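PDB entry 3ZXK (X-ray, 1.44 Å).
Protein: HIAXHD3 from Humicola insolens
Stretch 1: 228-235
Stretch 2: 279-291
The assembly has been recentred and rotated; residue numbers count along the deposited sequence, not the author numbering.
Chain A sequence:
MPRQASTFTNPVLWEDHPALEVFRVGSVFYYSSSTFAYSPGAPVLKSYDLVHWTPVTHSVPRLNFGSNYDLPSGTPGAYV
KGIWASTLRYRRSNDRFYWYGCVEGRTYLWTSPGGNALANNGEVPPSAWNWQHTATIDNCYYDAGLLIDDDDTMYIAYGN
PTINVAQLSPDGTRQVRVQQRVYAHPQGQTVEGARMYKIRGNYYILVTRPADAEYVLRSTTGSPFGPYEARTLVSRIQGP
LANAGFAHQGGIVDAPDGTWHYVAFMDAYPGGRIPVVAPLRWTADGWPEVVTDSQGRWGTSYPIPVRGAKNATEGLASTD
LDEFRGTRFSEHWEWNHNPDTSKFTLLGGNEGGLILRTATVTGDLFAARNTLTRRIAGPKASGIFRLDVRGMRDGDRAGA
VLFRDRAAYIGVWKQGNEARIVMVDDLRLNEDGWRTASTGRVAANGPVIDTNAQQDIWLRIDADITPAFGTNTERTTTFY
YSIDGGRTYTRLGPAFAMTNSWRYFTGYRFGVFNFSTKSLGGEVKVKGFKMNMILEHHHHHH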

ATOM      1  N   TYR A 228      21.991   1.712  22.532  1.00  9.25           N
ATOM      2  CA  TYR A 228      22.457   1.799  21.160  1.00  8.20           C
ATOM      3  C   TYR A 228      23.132   3.113  20.896  1.00  8.65           C
ATOM      4  O   TYR A 228      22.720   4.141  21.435  1.00  9.95           O
ATOM      5  CB  TYR A 228      21.280   1.668  20.213  1.00  7.27           C
ATOM      6  CG  TYR A 228      20.733   0.255  20.117  1.00  6.40           C
ATOM      7  CD1 TYR A 228      19.904  -0.280  21.109  1.00  7.01           C
ATOM      8  CD2 TYR A 228      21.028  -0.535  19.015  1.00  6.23           C
ATOM      9  CE1 TYR A 228      19.400  -1.579  20.998  1.00  6.32           C
ATOM     10  CE2 TYR A 228      20.537  -1.835  18.893  1.00  6.11           C
ATOM     11  CZ  TYR A 228      19.736  -2.360  19.891  1.00  6.40           C
ATOM     12  OH  TYR A 228      19.233  -3.644  19.762  1.00  6.69           O
ATOM     13  N   GLU A 229      24.134   3.079  20.021  1.00  8.87           N
ATOM     14  CA  GLU A 229      24.763   4.294  19.489  1.00  9.60           C
ATOM     15  C   GLU A 229      24.439   4.422  17.999  1.00  8.99           C
ATOM     16  O   GLU A 229      24.113   3.419  17.356  1.00  8.09           O
ATOM     17  CB  GLU A 229      26.270   4.270  19.703  1.00 10.25           C
ATOM     18  CG  GLU A 229      27.002   3.202  18.907  1.00 12.94           C
ATOM     19  CD  GLU A 229      28.488   3.233  19.133  1.00 15.64           C
ATOM     20  OE1 GLU A 229      29.001   4.304  19.506  1.00 20.22           O
ATOM     21  OE2 GLU A 229      29.134   2.180  18.972  1.00 19.47           O
ATOM     22  N   ALA A 230      24.522   5.641  17.456  1.00  8.54           N
ATOM     23  CA  ALA A 230      24.057   5.917  16.088  1.00  8.06           C
ATOM     24  C   ALA A 230      25.165   6.393  15.149  1.00  7.75           C
ATOM     25  O   ALA A 230      26.145   7.003  15.591  1.00  9.99           O
ATOM     26  CB  ALA A 230      22.939   6.954  16.105  1.00  8.97           C
ATOM     27  N   ARG A 231      24.979   6.111  13.857  1.00  7.86           N
ATOM     28  CA  ARG A 231      25.661   6.798  12.763  1.00  7.37           C
ATOM     29  C   ARG A 231      24.611   7.155  11.730  1.00  7.83           C
ATOM     30  O   ARG A 231      23.581   6.527  11.652  1.00  7.66           O
ATOM     31  CB  ARG A 231      26.684   5.890  12.079  1.00  7.76           C
ATOM     32  CG  ARG A 231      27.928   5.606  12.896  1.00  7.70           C
ATOM     33  CD  ARG A 231      29.040   5.047  12.025  1.00  8.57           C
ATOM     34  NE  ARG A 231      30.211   4.749  12.843  1.00  8.40           N
ATOM     35  CZ  ARG A 231      31.358   4.278  12.374  1.00  9.71           C
ATOM     36  NH1 ARG A 231      31.499   4.056  11.075  1.00 10.30           N
ATOM     37  NH2 ARG A 231      32.366   4.023  13.210  1.00 11.20           N
ATOM     38  N   THR A 232      24.897   8.155  10.911  1.00  8.31           N
ATOM     39  CA  THR A 232      24.010   8.495   9.810  1.00  9.06           C
ATOM     40  C   THR A 232      24.134   7.467   8.690  1.00  8.98           C
ATOM     41  O   THR A 232      25.240   7.064   8.319  1.00 11.82           O
ATOM     42  CB  THR A 232      24.352   9.894   9.314  1.00  9.85           C
ATOM     43  OG1 THR A 232      24.086  10.817  10.382  1.00 12.64           O
ATOM     44  CG2 THR A 232      23.519  10.263   8.066  1.00  9.70           C
ATOM     45  N   LEU A 233      23.009   7.015   8.171  1.00  7.60           N
ATOM     46  CA  LEU A 233      23.021   6.214   6.945  1.00  8.01           C
ATOM     47  C   LEU A 233      22.771   7.128   5.733  1.00  7.38           C
ATOM     48  O   LEU A 233      23.523   7.107   4.741  1.00  8.32           O
ATOM     49  CB  LEU A 233      21.980   5.088   7.038  1.00  8.43           C
ATOM     50  CG  LEU A 233      21.963   4.051   5.920  1.00  9.94           C
ATOM     51  CD1 LEU A 233      23.294   3.318   5.811  1.00 12.29           C
ATOM     52  CD2 LEU A 233      20.820   3.083   6.177  1.00 10.08           C
ATOM     53  N   VAL A 234      21.715   7.921   5.797  1.00  7.20           N
ATOM     54  CA  VAL A 234      21.523   8.988   4.817  1.00  7.45           C
ATOM     55  C   VAL A 234      20.969  10.200   5.528  1.00  7.44           C
ATOM     56  O   VAL A 234      20.205  10.081   6.496  1.00  7.61           O
ATOM     57  CB  VAL A 234      20.568   8.642   3.645  1.00  7.72           C
ATOM     58  CG1 VAL A 234      21.123   7.538   2.749  1.00  7.25           C
ATOM     59  CG2 VAL A 234      19.148   8.378   4.140  1.00  8.32           C
ATOM     60  N   SER A 235      21.317  11.379   5.038  1.00  8.27           N
ATOM     61  CA  SER A 235      20.685  12.589   5.568  1.00  9.15           C
ATOM     62  C   SER A 235      20.573  13.587   4.454  1.00  9.60           C
ATOM     63  O   SER A 235      21.598  14.065   3.922  1.00  9.85           O
ATOM     64  CB  SER A 235      21.478  13.161   6.739  1.00  9.69           C
ATOM     65  OG  SER A 235      20.835  14.317   7.262  1.00 13.66           O
ATOM     66  N   PRO A 279      22.998  -0.175  -3.142  1.00  5.82           N
ATOM     67  CA  PRO A 279      23.892  -1.090  -2.437  1.00  5.54           C
ATOM     68  C   PRO A 279      24.465  -0.469  -1.156  1.00  5.93           C
ATOM     69  O   PRO A 279      24.576   0.772  -1.033  1.00  7.08           O
ATOM     70  CB  PRO A 279      25.032  -1.324  -3.431  1.00  5.99           C
ATOM     71  CG  PRO A 279      24.639  -0.605  -4.682  1.00  6.91           C
ATOM     72  CD  PRO A 279      23.654   0.454  -4.295  1.00  6.72           C
ATOM     73  N   LEU A 280      24.779  -1.342  -0.200  1.00  6.15           N
ATOM     74  CA  LEU A 280      25.543  -0.999   0.995  1.00  7.40           C
ATOM     75  C   LEU A 280      26.942  -1.589   0.960  1.00  8.29           C
ATOM     76  O   LEU A 280      27.151  -2.644   0.400  1.00  9.71           O
ATOM     77  CB  LEU A 280      24.840  -1.581   2.216  1.00  8.11           C
ATOM     78  CG  LEU A 280      23.506  -0.976   2.597  1.00  8.41           C
ATOM     79  CD1 LEU A 280      22.900  -1.812   3.710  1.00  9.68           C
ATOM     80  CD2 LEU A 280      23.647   0.475   3.035  1.00  8.02           C
ATOM     81  N   ARG A 281      27.899  -0.896   1.572  1.00  8.75           N
ATOM     82  CA  ARG A 281      29.186  -1.497   1.914  1.00 10.30           C
ATOM     83  C   ARG A 281      29.278  -1.500   3.443  1.00 11.10           C
ATOM     84  O   ARG A 281      28.579  -0.754   4.125  1.00 10.30           O
ATOM     85  CB  ARG A 281      30.354  -0.708   1.297  1.00 12.74           C
ATOM     86  CG  ARG A 281      30.414   0.733   1.752  1.00 15.14           C
ATOM     87  CD  ARG A 281      31.581   1.513   1.159  1.00 20.88           C
ATOM     88  NE  ARG A 281      31.459   2.900   1.586  1.00 25.27           N
ATOM     89  CZ  ARG A 281      31.049   3.903   0.809  1.00 27.11           C
ATOM     90  NH1 ARG A 281      30.774   3.695  -0.476  1.00 30.94           N
ATOM     91  NH2 ARG A 281      30.949   5.127   1.311  1.00 31.73           N
ATOM     92  N   TRP A 282      30.109  -2.371   3.980  1.00 12.04           N
ATOM     93  CA  TRP A 282      30.345  -2.403   5.411  1.00 12.28           C
ATOM     94  C   TRP A 282      31.708  -1.852   5.696  1.00 12.03           C
ATOM     95  O   TRP A 282      32.677  -2.197   5.017  1.00 13.80           O
ATOM     96  CB  TRP A 282      30.211  -3.830   5.915  1.00 12.86           C
ATOM     97  CG  TRP A 282      28.764  -4.258   5.928  1.00 12.38           C
ATOM     98  CD1 TRP A 282      28.011  -4.792   4.885  1.00 13.58           C
ATOM     99  CD2 TRP A 282      27.839  -4.103   7.037  1.00 11.64           C
ATOM    100  NE1 TRP A 282      26.718  -5.023   5.289  1.00 14.30           N
ATOM    101  CE2 TRP A 282      26.549  -4.632   6.580  1.00 13.59           C
ATOM    102  CE3 TRP A 282      27.961  -3.641   8.346  1.00  9.57           C
ATOM    103  CZ2 TRP A 282      25.434  -4.654   7.404  1.00 13.64           C
ATOM    104  CZ3 TRP A 282      26.833  -3.668   9.166  1.00  9.48           C
ATOM    105  CH2 TRP A 282      25.604  -4.179   8.705  1.00 11.52           C
ATOM    106  N   THR A 283      31.797  -0.980   6.698  1.00 11.96           N
ATOM    107  CA  THR A 283      33.090  -0.502   7.152  1.00 12.23           C
ATOM    108  C   THR A 283      33.844  -1.615   7.878  1.00 12.05           C
ATOM    109  O   THR A 283      33.262  -2.625   8.311  1.00 11.50           O
ATOM    110  CB  THR A 283      32.992   0.723   8.084  1.00 11.96           C
ATOM    111  OG1 THR A 283      32.396   0.322   9.322  1.00 12.32           O
ATOM    112  CG2 THR A 283      32.159   1.829   7.443  1.00 12.61           C
ATOM    113  N   ALA A 284      35.155  -1.442   7.984  1.00 13.03           N
ATOM    114  CA  ALA A 284      35.969  -2.385   8.743  1.00 13.88           C
ATOM    115  C   ALA A 284      35.532  -2.382  10.205  1.00 15.07           C
ATOM    116  O   ALA A 284      35.608  -3.417  10.853  1.00 17.60           O
ATOM    117  CB  ALA A 284      37.445  -2.043   8.623  1.00 15.04           C
ATOM    118  N   ASP A 285      35.071  -1.231  10.720  1.00 14.17           N
ATOM    119  CA  ASP A 285      34.616  -1.185  12.118  1.00 13.93           C
ATOM    120  C   ASP A 285      33.146  -1.629  12.343  1.00 12.61           C
ATOM    121  O   ASP A 285      32.611  -1.480  13.446  1.00 13.63           O
ATOM    122  CB  ASP A 285      34.996   0.128  12.859  1.00 15.07           C
ATOM    123  CG  ASP A 285      34.369   1.378  12.260  1.00 17.87           C
ATOM    124  OD1 ASP A 285      33.576   1.281  11.300  1.00 18.28           O
ATOM    125  OD2 ASP A 285      34.696   2.489  12.780  1.00 19.12           O
ATOM    126  N   GLY A 286      32.503  -2.170  11.304  1.00 10.93           N
ATOM    127  CA  GLY A 286      31.213  -2.858  11.457  1.00  9.75           C
ATOM    128  C   GLY A 286      29.962  -2.017  11.289  1.00  9.09           C
ATOM    129  O   GLY A 286      28.938  -2.294  11.927  1.00  8.52           O
ATOM    130  N   TRP A 287      30.008  -1.033  10.394  1.00  8.62           N
ATOM    131  CA  TRP A 287      28.830  -0.209  10.122  1.00  8.18           C
ATOM    132  C   TRP A 287      28.493  -0.215   8.660  1.00  7.77           C
ATOM    133  O   TRP A 287      29.401  -0.280   7.828  1.00  8.44           O
ATOM    134  CB  TRP A 287      29.100   1.210  10.553  1.00  8.06           C
ATOM    135  CG  TRP A 287      29.265   1.396  12.027  1.00  6.83           C
ATOM    136  CD1 TRP A 287      30.419   1.253  12.770  1.00  7.32           C
ATOM    137  CD2 TRP A 287      28.229   1.770  12.977  1.00  6.10           C
ATOM    138  NE1 TRP A 287      30.185   1.539  14.097  1.00  7.33           N
ATOM    139  CE2 TRP A 287      28.882   1.848  14.289  1.00  6.60           C
ATOM    140  CE3 TRP A 287      26.867   2.075  12.877  1.00  6.36           C
ATOM    141  CZ2 TRP A 287      28.186   2.220  15.438  1.00  7.30           C
ATOM    142  CZ3 TRP A 287      26.176   2.429  14.046  1.00  6.60           C
ATOM    143  CH2 TRP A 287      26.819   2.499  15.296  1.00  6.98           C
ATOM    144  N   PRO A 288      27.198  -0.121   8.316  1.00  7.49           N
ATOM    145  CA  PRO A 288      26.842  -0.080   6.891  1.00  7.65           C
ATOM    146  C   PRO A 288      26.851   1.348   6.354  1.00  8.37           C
ATOM    147  O   PRO A 288      26.563   2.288   7.097  1.00 10.02           O
ATOM    148  CB  PRO A 288      25.405  -0.628   6.869  1.00  7.31           C
ATOM    149  CG  PRO A 288      24.836  -0.226   8.204  1.00  7.38           C
ATOM    150  CD  PRO A 288      26.005  -0.231   9.183  1.00  7.72           C
ATOM    151  N   GLU A 289      27.216   1.492   5.082  1.00  8.88           N
ATOM    152  CA  GLU A 289      27.184   2.791   4.378  1.00  8.72           C
ATOM    153  C   GLU A 289      26.577   2.641   2.995  1.00  8.32           C
ATOM    154  O   GLU A 289      26.833   1.645   2.307  1.00  7.79           O
ATOM    155  CB  GLU A 289      28.600   3.377   4.241  1.00 10.38           C
ATOM    156  CG  GLU A 289      29.205   3.813   5.568  1.00 12.14           C
ATOM    157  CD  GLU A 289      30.642   4.314   5.447  1.00 16.07           C
ATOM    158  OE1 GLU A 289      31.295   4.057   4.399  1.00 19.99           O
ATOM    159  OE2 GLU A 289      31.141   4.953   6.411  1.00 18.12           O
ATOM    160  N   VAL A 290      25.792   3.633   2.573  1.00  8.37           N
ATOM    161  CA  VAL A 290      25.219   3.623   1.225  1.00  8.45           C
ATOM    162  C   VAL A 290      26.308   3.882   0.184  1.00  9.07           C
ATOM    163  O   VAL A 290      27.121   4.798   0.341  1.00 10.57           O
ATOM    164  CB  VAL A 290      24.061   4.647   1.113  1.00  8.89           C
ATOM    165  CG1 VAL A 290      23.653   4.886  -0.334  1.00 10.65           C
ATOM    166  CG2 VAL A 290      22.883   4.146   1.925  1.00  9.91           C
ATOM    167  N   VAL A 291      26.343   3.031  -0.842  1.00  8.49           N
ATOM    168  CA  VAL A 291      27.173   3.267  -2.013  1.00  9.02           C
ATOM    169  C   VAL A 291      26.425   4.265  -2.911  1.00  9.41           C
ATOM    170  O   VAL A 291      25.364   3.958  -3.444  1.00 10.28           O
ATOM    171  CB  VAL A 291      27.430   1.938  -2.752  1.00  8.46           C
ATOM    172  CG1 VAL A 291      28.237   2.152  -4.032  1.00 10.10           C
ATOM    173  CG2 VAL A 291      28.121   0.933  -1.819  1.00  8.33           C
TER
HETATM  174  O   HOH W   1      29.817   4.485   8.778  1.00 15.97           O
HETATM  175  O   HOH W   2      34.772   4.100  10.595  1.00 28.25           O
HETATM  176  O   HOH W   3      27.009   4.417   8.704  1.00 14.69           O
HETATM  177  O   HOH W   4      25.950   5.912   4.400  1.00 10.30           O

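Arginine is well suited to bridging two stretches of chain that share no direct backbone hydrogen bonds, because its flat cation can stack on an aromatic ring while its edge still reaches an acid. R231 and W287 illustrate the principle. In stretch 2, a hairpin closed by the type I turn from T283 to G286 presents W287 toward stretch 1. The guanidinium of R231 lies flat on the indole, over its five-membered ring, its plane within 8° of the ring and CZ 3.2 Å from CD1 of W287, so the positive charge sits over the π cloud; the aliphatic CD packs over that ring too. Stacking leaves the guanidinium edge free, and NH2 of R231 donates to OD2 of D285 at 2.8 Å, a salt bridge. Within the turn the acid is also bonded: OG1 of T283 makes a very short hydrogen bond of 2.5 Å to OD1 of D285 and accepts one from N of W287.

Farther along, L233 supplies the apolar counterpart. Its CD1 reaches CD2 of L280 and CG2 of V290, both at 4.0 Å, and V234 adds its own contact with V290. Between the backbones, water does the bonding: one molecule donates to O of L233 and accepts from N of V290, while another donates to O of both T232 and P288.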